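Local coordinates for glutamine amidotransferase domain-containing protein (Streptococcus mutans, PDB 3L7N) that probably uses glutamine as an ammonia donor for an acceptor not yet identified, as other type 1 glutamine amidotransferases do, at residues K38-I43 / V74-K79; T121-M126 / Q154-S159; S128-F133 / Y226-R231. All coordinates share one frame; numbering follows the deposited sequence.

Interaction 1: residues K38-I43 / V74-K79; sequences KLPKDI and VKLIQK
Leu39, Pro40 and Ile43 of a connecting loop pack on Leu76 and Lys79 of helix 70-82 in a mainly apolar contact with a polar rim, where a single lysine-to-carbonyl hydrogen bond crosses. The loop runs from strand 27-32 to strand 48-51, and the helix follows that second strand; the contact lies between loop and helix, beside strand 2-7. Leu76 occupies its centre. CG of Leu76, anti to the backbone N (chi1 165°), lies beside the carbonyl carbon; of the methyls, CD2 comes within 4.3 Å of Leu39 CG, while CD1 lies 3.9 Å from Pro40 O and also approaches the proline ring. Leu39 and Leu76 both reach Ile6 of strand 2-7, and Pro40 touches His4 of the same strand. One turn further along the helix, Lys79 does two jobs. Its CB meets Ile43 CG2 at 3.9 Å, and its chain, bent at chi3 and chi4, delivers NZ to Lys41 O at 3.1 Å. The ammonium lies in the plane of that carbonyl, with a C=O...N angle of 153°. The carboxylate of Asp42 stays nearby without touching, its OD1 4.9 Å from Lys79 NZ, and may favour the ammonium electrostatically. Strand 48-51, helix 70-82 and strand 86-90 form a beta-alpha-beta crossover, as in the Rossmann-like core of type 1 glutamine amidotransferases, and the 38-43 loop packs against the helix of that crossover.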
loop_
_atom_site.group_PDB
_atom_site.type_symbol
_atom_site.label_atom_id
_atom_site.label_comp_id
_atom_site.label_asym_id
_atom_site.label_seq_id
_atom_site.Cartn_x
_atom_site.Cartn_y
_atom_site.Cartn_z
ATOM N N LYS A 38 9.950 -14.209 11.541
ATOM C CA LYS A 38 11.274 -13.577 11.117
ATOM C C LYS A 38 11.252 -13.193 9.625
ATOM O O LYS A 38 10.862 -14.003 8.773
ATOM C CB LYS A 38 12.409 -14.551 11.379
ATOM C CG LYS A 38 13.199 -14.296 12.583
ATOM C CD LYS A 38 12.465 -13.559 13.662
ATOM C CE LYS A 38 13.563 -12.795 14.502
ATOM N NZ LYS A 38 13.077 -11.941 15.606
ATOM N N LEU A 39 11.650 -11.951 9.323
ATOM C CA LEU A 39 11.791 -11.480 7.919
ATOM C C LEU A 39 12.735 -12.404 7.139
ATOM O O LEU A 39 13.702 -12.891 7.685
ATOM C CB LEU A 39 12.370 -10.082 7.902
ATOM C CG LEU A 39 11.576 -8.793 7.584
ATOM C CD1 LEU A 39 10.062 -8.934 7.532
ATOM C CD2 LEU A 39 11.990 -7.687 8.531
ATOM N N PRO A 40 12.479 -12.593 5.833
ATOM C CA PRO A 40 13.430 -13.348 5.042
ATOM C C PRO A 40 14.814 -12.751 5.170
ATOM O O PRO A 40 14.958 -11.526 5.131
ATOM C CB PRO A 40 12.925 -13.160 3.597
ATOM C CG PRO A 40 11.633 -12.507 3.678
ATOM C CD PRO A 40 11.257 -12.263 5.078
ATOM N N LYS A 41 15.848 -13.592 5.255
ATOM C CA LYS A 41 17.208 -13.052 5.185
ATOM C C LYS A 41 17.766 -12.875 3.734
ATOM O O LYS A 41 18.561 -11.946 3.474
ATOM C CB LYS A 41 18.167 -13.811 6.096
ATOM C CG LYS A 41 18.169 -13.238 7.623
ATOM C CD LYS A 41 17.470 -14.253 8.626
ATOM C CE LYS A 41 18.109 -15.728 8.470
ATOM N NZ LYS A 41 17.286 -16.827 9.125
ATOM N N ASP A 42 17.229 -13.694 2.788
ATOM C CA ASP A 42 17.681 -13.731 1.322
ATOM C C ASP A 42 16.634 -13.200 0.401
ATOM O O ASP A 42 15.480 -13.774 0.348
ATOM C CB ASP A 42 17.948 -15.208 0.867
ATOM C CG ASP A 42 18.963 -15.871 1.700
ATOM O OD1 ASP A 42 19.898 -15.158 2.135
ATOM O OD2 ASP A 42 18.818 -17.089 2.005
ATOM N N ILE A 43 17.044 -12.324 -0.508
ATOM C CA ILE A 43 16.204 -11.981 -1.561
ATOM C C ILE A 43 16.012 -13.123 -2.567
ATOM O O ILE A 43 15.263 -12.984 -3.541
ATOM C CB ILE A 43 16.634 -10.731 -2.246
ATOM C CG1 ILE A 43 18.080 -10.747 -2.506
ATOM C CG2 ILE A 43 16.311 -9.597 -1.448
ATOM C CD1 ILE A 43 18.374 -10.489 -3.889
ATOM N N VAL A 74 13.254 -1.881 5.980
ATOM C CA VAL A 74 13.979 -0.962 5.055
ATOM C C VAL A 74 15.184 -1.670 4.354
ATOM O O VAL A 74 15.287 -1.672 3.105
ATOM C CB VAL A 74 14.446 0.322 5.736
ATOM C CG1 VAL A 74 15.322 1.124 4.782
ATOM C CG2 VAL A 74 13.238 1.165 6.223
ATOM N N LYS A 75 16.014 -2.340 5.107
ATOM C CA LYS A 75 17.119 -3.034 4.467
ATOM C C LYS A 75 16.637 -4.092 3.531
ATOM O O LYS A 75 17.240 -4.327 2.474
ATOM C CB LYS A 75 18.074 -3.630 5.483
ATOM C CG LYS A 75 18.644 -2.637 6.441
ATOM C CD LYS A 75 20.160 -2.958 6.735
ATOM C CE LYS A 75 20.691 -2.080 7.938
ATOM N NZ LYS A 75 21.497 -2.933 8.863
ATOM N N LEU A 76 15.567 -4.784 3.902
ATOM C CA LEU A 76 15.076 -5.876 3.028
ATOM C C LEU A 76 14.605 -5.261 1.672
ATOM O O LEU A 76 14.968 -5.775 0.568
ATOM C CB LEU A 76 13.970 -6.691 3.717
ATOM C CG LEU A 76 13.170 -7.566 2.813
ATOM C CD1 LEU A 76 13.884 -8.810 2.482
ATOM C CD2 LEU A 76 11.875 -7.880 3.437
ATOM N N ILE A 77 13.888 -4.099 1.739
ATOM C CA ILE A 77 13.530 -3.369 0.488
ATOM C C ILE A 77 14.809 -3.003 -0.356
ATOM O O ILE A 77 14.877 -3.272 -1.552
ATOM C CB ILE A 77 12.724 -2.149 0.741
ATOM C CG1 ILE A 77 11.312 -2.502 1.130
ATOM C CG2 ILE A 77 12.649 -1.315 -0.504
ATOM C CD1 ILE A 77 10.748 -1.550 2.089
ATOM N N GLN A 78 15.812 -2.450 0.286
ATOM C CA GLN A 78 16.973 -2.061 -0.421
ATOM C C GLN A 78 17.666 -3.222 -1.085
ATOM O O GLN A 78 18.115 -3.090 -2.266
ATOM C CB GLN A 78 17.910 -1.364 0.486
ATOM C CG GLN A 78 17.430 -0.115 0.953
ATOM C CD GLN A 78 18.213 0.366 2.041
ATOM O OE1 GLN A 78 18.149 1.506 2.387
ATOM N NE2 GLN A 78 18.999 -0.504 2.619
ATOM N N LYS A 79 17.817 -4.371 -0.337
ATOM C CA LYS A 79 18.385 -5.615 -0.948
ATOM C C LYS A 79 17.559 -6.006 -2.107
ATOM O O LYS A 79 18.077 -6.332 -3.169
ATOM C CB LYS A 79 18.469 -6.777 0.064
ATOM C CG LYS A 79 19.403 -6.459 1.360
ATOM C CD LYS A 79 19.810 -7.787 2.175
ATOM C CE LYS A 79 20.753 -8.820 1.292
ATOM N NZ LYS A 79 20.461 -10.351 1.572
#

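Interaction 2: residues T121-M126 / Q154-S159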
loop_
_atom_site.group_PDB
_atom_site.type_symbol
_atom_site.label_atom_id
_atom_site.label_comp_id
_atom_site.label_asym_id
_atom_site.label_seq_id
_atom_site.Cartn_x
_atom_site.Cartn_y
_atom_site.Cartn_z
ATOM N N THR A 121 -1.467 11.936 -12.412
ATOM C CA THR A 121 -0.555 12.901 -12.793
ATOM C C THR A 121 -0.279 12.783 -14.294
ATOM O O THR A 121 -0.739 11.824 -14.953
ATOM C CB THR A 121 0.696 12.631 -12.067
ATOM O OG1 THR A 121 0.546 13.060 -10.718
ATOM C CG2 THR A 121 1.792 13.321 -12.654
ATOM N N GLU A 122 0.441 13.780 -14.846
ATOM C CA GLU A 122 0.962 13.718 -16.228
ATOM C C GLU A 122 1.839 12.543 -16.409
ATOM O O GLU A 122 1.820 11.899 -17.460
ATOM C CB GLU A 122 1.785 14.989 -16.542
ATOM C CG GLU A 122 0.945 16.194 -16.981
ATOM C CD GLU A 122 -0.053 15.820 -18.078
ATOM O OE1 GLU A 122 0.326 14.944 -18.974
ATOM O OE2 GLU A 122 -1.236 16.323 -18.017
ATOM N N ALA A 123 2.723 12.335 -15.416
ATOM C CA ALA A 123 3.650 11.192 -15.380
ATOM C C ALA A 123 2.844 9.916 -15.269
ATOM O O ALA A 123 3.131 8.937 -15.962
ATOM C CB ALA A 123 4.592 11.324 -14.223
ATOM N N GLY A 124 1.773 9.964 -14.510
ATOM C CA GLY A 124 0.875 8.848 -14.434
ATOM C C GLY A 124 0.235 8.491 -15.734
ATOM O O GLY A 124 0.161 7.358 -16.080
ATOM N N LYS A 125 -0.245 9.477 -16.459
ATOM C CA LYS A 125 -0.881 9.245 -17.733
ATOM C C LYS A 125 0.109 8.690 -18.730
ATOM O O LYS A 125 -0.248 8.217 -19.774
ATOM C CB LYS A 125 -1.455 10.544 -18.251
ATOM C CG LYS A 125 -2.840 10.878 -17.784
ATOM C CD LYS A 125 -2.911 12.318 -17.399
ATOM C CE LYS A 125 -4.319 12.816 -17.293
ATOM N NZ LYS A 125 -4.790 13.704 -18.410
ATOM N N MET A 126 1.375 8.736 -18.403
ATOM C CA MET A 126 2.356 8.235 -19.321
ATOM C C MET A 126 2.850 6.863 -18.925
ATOM O O MET A 126 3.569 6.236 -19.672
ATOM C CB MET A 126 3.542 9.197 -19.408
ATOM C CG MET A 126 3.305 10.501 -20.136
ATOM S SD MET A 126 2.572 10.341 -21.746
ATOM C CE MET A 126 3.943 9.706 -22.661
ATOM N N GLN A 154 8.907 9.408 -9.072
ATOM C CA GLN A 154 7.794 10.188 -9.710
ATOM C C GLN A 154 6.468 9.972 -9.006
ATOM O O GLN A 154 6.167 8.872 -8.606
ATOM C CB GLN A 154 7.645 9.788 -11.147
ATOM C CG GLN A 154 8.809 10.213 -11.987
ATOM C CD GLN A 154 9.015 9.324 -13.149
ATOM O OE1 GLN A 154 9.777 8.371 -13.076
ATOM N NE2 GLN A 154 8.301 9.591 -14.232
ATOM N N VAL A 155 5.672 11.028 -8.861
ATOM C CA VAL A 155 4.280 10.876 -8.434
ATOM C C VAL A 155 3.349 10.545 -9.661
ATOM O O VAL A 155 3.285 11.325 -10.669
ATOM C CB VAL A 155 3.772 12.123 -7.724
ATOM C CG1 VAL A 155 2.323 11.952 -7.322
ATOM C CG2 VAL A 155 4.673 12.473 -6.498
ATOM N N LEU A 156 2.671 9.394 -9.608
ATOM C CA LEU A 156 1.790 9.039 -10.659
ATOM C C LEU A 156 0.314 9.386 -10.345
ATOM O O LEU A 156 -0.508 9.432 -11.248
ATOM C CB LEU A 156 1.982 7.587 -11.085
ATOM C CG LEU A 156 3.450 7.167 -11.198
ATOM C CD1 LEU A 156 3.590 5.706 -11.591
ATOM C CD2 LEU A 156 4.207 8.010 -12.146
ATOM N N ALA A 157 0.008 9.737 -9.108
ATOM C CA ALA A 157 -1.359 10.061 -8.804
ATOM C C ALA A 157 -1.521 10.749 -7.549
ATOM O O ALA A 157 -0.733 10.547 -6.619
ATOM C CB ALA A 157 -2.183 8.881 -8.828
ATOM N N ILE A 158 -2.556 11.616 -7.485
ATOM C CA ILE A 158 -2.844 12.401 -6.278
ATOM C C ILE A 158 -4.289 12.290 -5.961
ATOM O O ILE A 158 -5.094 11.856 -6.797
ATOM C CB ILE A 158 -2.466 13.890 -6.448
ATOM C CG1 ILE A 158 -3.460 14.602 -7.420
ATOM C CG2 ILE A 158 -1.079 14.022 -6.974
ATOM C CD1 ILE A 158 -3.701 16.115 -7.037
ATOM N N SER A 159 -4.625 12.601 -4.738
ATOM C CA SER A 159 -5.981 12.833 -4.390
ATOM C C SER A 159 -6.115 14.338 -3.982
ATOM O O SER A 159 -5.087 15.094 -3.937
ATOM C CB SER A 159 -6.379 11.929 -3.230
ATOM O OG SER A 159 -5.764 12.355 -2.002
#
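Thr121 N stands above the plane of the Leu156 carbonyl, 55° out of it, and donates a hydrogen bond of 2.9 Å to Leu156 O. Gly124, which has no side chain, brings its CA to 3.5 Å from that same Leu156 O in a C-H...O contact, so two groups of the loop gather at one carbonyl oxygen. Leu156 CB also lies against the glycine, 3.7 Å from Gly124 CA. A second flat group, the carboxamide of Gln154, merely brushes the loop, NE2 lying 4.1 Å from Ala123 CB. In Thr121, chi1 of -76° sets OG1 beside the backbone N, and both donors face the strand, OG1 bonding weakly to Val155 O at 3.2 Å. Beside these polar contacts, Ala123 CB rests 3.9 Å from Leu156 CD2. Residues 122-125 have a helical backbone, and Lys125 N bonds to Thr121 O within this turn; the CB atoms of Glu122 and Lys125 point away from the strand. On its other side, strand 154-158 is hydrogen-bonded to strand 166-170 through Gln154 and Leu156. Ile158 still pairs with Ser119 of strand 115-120, and the contact marks the place where the chain leaves that antiparallel partner for the loop toward strand 136-143.

Interaction 3: residues S128-F133 / Y226-R231; sequences SYLSDF and YSFLDR
Asp132 and Arg231 cross at about a right angle in a salt bridge, the carboxylate and guanidinium planes 46° apart. Arg231 approaches side-on with two nitrogens for a single oxygen: NH2 lies 2.8 Å and NE 3.0 Å from Asp132 OD2, both on the same side of the carboxylate plane and above it, whereas the acceptor stays near the guanidinium plane. The arginine is extended from CG to NE (chi2 174°, chi3 -177°), and Ser131 CB sits 3.7 Å over the centre of one guanidinium face. Tyr129 CE1 lies 3.5 Å from Arg231 O, which meets the ring obliquely, and Tyr129 CB is 3.8 Å from Phe228 CD1. The Phe228 ring lies alongside Leu130, which points the same way, with Leu130 CD2 3.7 Å from Phe228 CD1; the carbonyl oxygen of Tyr129 comes to the ring edge. Phe133 crosses Phe228 obliquely: Phe228 CB lies at the Phe133 edge, 3.8 Å from Phe133 CE1, while Leu130 CD2 covers the centre of one Phe133 face. A water bridges the turn and the helix, donating to Tyr129 O and accepting from Asp132 N, with Ser227 OG 3.1 Å away. Phe228 continues inward to edge-to-face contacts with Tyr174 and Phe176 of strand 173-176. The arrangement is that of a type I beta turn, Leu130 to Phe133, docked on the C-terminal helix 219-233.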
loop_
_atom_site.group_PDB
_atom_site.type_symbol
_atom_site.label_atom_id
_atom_site.label_comp_id
_atom_site.label_asym_id
_atom_site.label_seq_id
_atom_site.Cartn_x
_atom_site.Cartn_y
_atom_site.Cartn_z
ATOM N N SER A 128 2.888 3.082 -18.637
ATOM C CA SER A 128 2.381 1.879 -19.249
ATOM C C SER A 128 1.484 1.003 -18.334
ATOM O O SER A 128 0.440 0.552 -18.736
ATOM C CB SER A 128 3.549 1.067 -19.693
ATOM O OG SER A 128 3.148 0.169 -20.661
ATOM N N TYR A 129 1.952 0.778 -17.096
ATOM C CA TYR A 129 1.315 -0.140 -16.129
ATOM C C TYR A 129 -0.017 0.420 -15.600
ATOM O O TYR A 129 -0.762 -0.269 -14.943
ATOM C CB TYR A 129 2.311 -0.442 -14.941
ATOM C CG TYR A 129 3.671 -1.066 -15.405
ATOM C CD1 TYR A 129 3.802 -1.647 -16.682
ATOM C CD2 TYR A 129 4.797 -1.062 -14.564
ATOM C CE1 TYR A 129 5.001 -2.217 -17.099
ATOM C CE2 TYR A 129 6.030 -1.624 -14.988
ATOM C CZ TYR A 129 6.117 -2.208 -16.247
ATOM O OH TYR A 129 7.322 -2.791 -16.672
ATOM N N LEU A 130 -0.308 1.673 -15.924
ATOM C CA LEU A 130 -1.602 2.295 -15.514
ATOM C C LEU A 130 -2.569 2.535 -16.683
ATOM O O LEU A 130 -3.572 3.207 -16.517
ATOM C CB LEU A 130 -1.379 3.619 -14.740
ATOM C CG LEU A 130 -0.467 3.564 -13.524
ATOM C CD1 LEU A 130 -0.173 5.005 -12.906
ATOM C CD2 LEU A 130 -1.042 2.665 -12.507
ATOM N N SER A 131 -2.263 2.001 -17.861
ATOM C CA SER A 131 -3.137 2.218 -18.998
ATOM C C SER A 131 -4.619 2.000 -18.682
ATOM O O SER A 131 -5.458 2.666 -19.259
ATOM C CB SER A 131 -2.747 1.375 -20.157
ATOM O OG SER A 131 -1.361 1.312 -20.274
ATOM N N ASP A 132 -4.957 1.066 -17.793
ATOM C CA ASP A 132 -6.377 0.740 -17.603
ATOM C C ASP A 132 -7.050 1.520 -16.505
ATOM O O ASP A 132 -8.202 1.295 -16.200
ATOM C CB ASP A 132 -6.588 -0.737 -17.482
ATOM C CG ASP A 132 -6.219 -1.466 -18.761
ATOM O OD1 ASP A 132 -6.616 -1.003 -19.819
ATOM O OD2 ASP A 132 -5.469 -2.451 -18.716
ATOM N N PHE A 133 -6.352 2.517 -15.988
ATOM C CA PHE A 133 -6.922 3.431 -15.018
ATOM C C PHE A 133 -7.508 4.637 -15.779
ATOM O O PHE A 133 -6.752 5.394 -16.414
ATOM C CB PHE A 133 -5.808 3.954 -14.081
ATOM C CG PHE A 133 -5.354 2.960 -13.007
ATOM C CD1 PHE A 133 -4.874 1.673 -13.351
ATOM C CD2 PHE A 133 -5.269 3.361 -11.670
ATOM C CE1 PHE A 133 -4.383 0.822 -12.366
ATOM C CE2 PHE A 133 -4.782 2.493 -10.688
ATOM C CZ PHE A 133 -4.341 1.253 -11.025
ATOM N N TYR A 226 -5.849 -5.378 -10.572
ATOM C CA TYR A 226 -5.477 -6.517 -11.383
ATOM C C TYR A 226 -4.802 -6.091 -12.641
ATOM O O TYR A 226 -3.851 -6.739 -13.086
ATOM C CB TYR A 226 -6.690 -7.411 -11.708
ATOM C CG TYR A 226 -7.336 -8.008 -10.506
ATOM C CD1 TYR A 226 -6.609 -8.264 -9.375
ATOM C CD2 TYR A 226 -8.686 -8.332 -10.499
ATOM C CE1 TYR A 226 -7.223 -8.788 -8.182
ATOM C CE2 TYR A 226 -9.316 -8.887 -9.307
ATOM C CZ TYR A 226 -8.551 -9.102 -8.166
ATOM O OH TYR A 226 -9.126 -9.600 -6.986
ATOM N N SER A 227 -5.333 -5.056 -13.298
ATOM C CA SER A 227 -4.739 -4.614 -14.616
ATOM C C SER A 227 -3.325 -4.091 -14.379
ATOM O O SER A 227 -2.404 -4.414 -15.158
ATOM C CB SER A 227 -5.567 -3.537 -15.264
ATOM O OG SER A 227 -5.701 -2.421 -14.354
ATOM N N PHE A 228 -3.133 -3.328 -13.276
ATOM C CA PHE A 228 -1.782 -2.898 -12.877
ATOM C C PHE A 228 -0.794 -4.087 -12.621
ATOM O O PHE A 228 0.288 -4.165 -13.265
ATOM C CB PHE A 228 -1.817 -1.938 -11.694
ATOM C CG PHE A 228 -0.459 -1.655 -11.100
ATOM C CD1 PHE A 228 0.400 -0.680 -11.687
ATOM C CD2 PHE A 228 0.007 -2.396 -9.968
ATOM C CE1 PHE A 228 1.702 -0.430 -11.154
ATOM C CE2 PHE A 228 1.303 -2.162 -9.418
ATOM C CZ PHE A 228 2.163 -1.174 -10.022
ATOM N N LEU A 229 -1.202 -5.060 -11.786
ATOM C CA LEU A 229 -0.291 -6.176 -11.435
ATOM C C LEU A 229 0.021 -7.005 -12.641
ATOM O O LEU A 229 1.205 -7.391 -12.866
ATOM C CB LEU A 229 -0.867 -7.050 -10.291
ATOM C CG LEU A 229 -1.141 -6.308 -8.950
ATOM C CD1 LEU A 229 -2.173 -7.070 -8.056
ATOM C CD2 LEU A 229 0.149 -6.127 -8.240
ATOM N N ASP A 230 -1.000 -7.255 -13.469
ATOM C CA ASP A 230 -0.785 -7.962 -14.706
ATOM C C ASP A 230 0.208 -7.299 -15.572
ATOM O O ASP A 230 1.145 -7.974 -16.142
ATOM C CB ASP A 230 -2.054 -8.145 -15.431
ATOM C CG ASP A 230 -2.825 -9.291 -14.921
ATOM O OD1 ASP A 230 -2.208 -10.368 -14.615
ATOM O OD2 ASP A 230 -4.013 -9.139 -14.775
ATOM N N ARG A 231 0.089 -5.971 -15.685
ATOM C CA ARG A 231 0.996 -5.241 -16.567
ATOM C C ARG A 231 2.394 -5.124 -15.966
ATOM O O ARG A 231 3.391 -5.266 -16.684
ATOM C CB ARG A 231 0.440 -3.899 -16.928
ATOM C CG ARG A 231 -0.775 -3.939 -17.886
ATOM C CD ARG A 231 -1.292 -2.536 -18.035
ATOM N NE ARG A 231 -2.474 -2.418 -18.843
ATOM C CZ ARG A 231 -2.470 -2.366 -20.181
ATOM N NH1 ARG A 231 -1.326 -2.537 -20.865
ATOM N NH2 ARG A 231 -3.627 -2.169 -20.837
HETATM O O HOH W 1 1.531 -2.226 -19.614
HETATM O O HOH W 2 -3.503 -0.704 -15.743
#

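The three contacts are spread over one continuous mixed sheet. Interaction 1 lies over its parallel part, with centres about 28 Å from interaction 2 and about 26 Å from interaction 3, and is complete before either begins along the chain. Interactions 2 and 3 are neighbours, about 13 Å between centres, and share the loop between strands 115-120 and 136-143. Their segments alternate: 121-126, 128-133, 154-159, 226-231. They also touch, Leu156 CB lying 3.8 Å from Leu130 CD1. One loop is thus held by the antiparallel strand 154-158 at its start and by the C-terminal helix further on, which links the last helix to the loop beside the antiparallel strands of the type 1 glutamine amidotransferase fold.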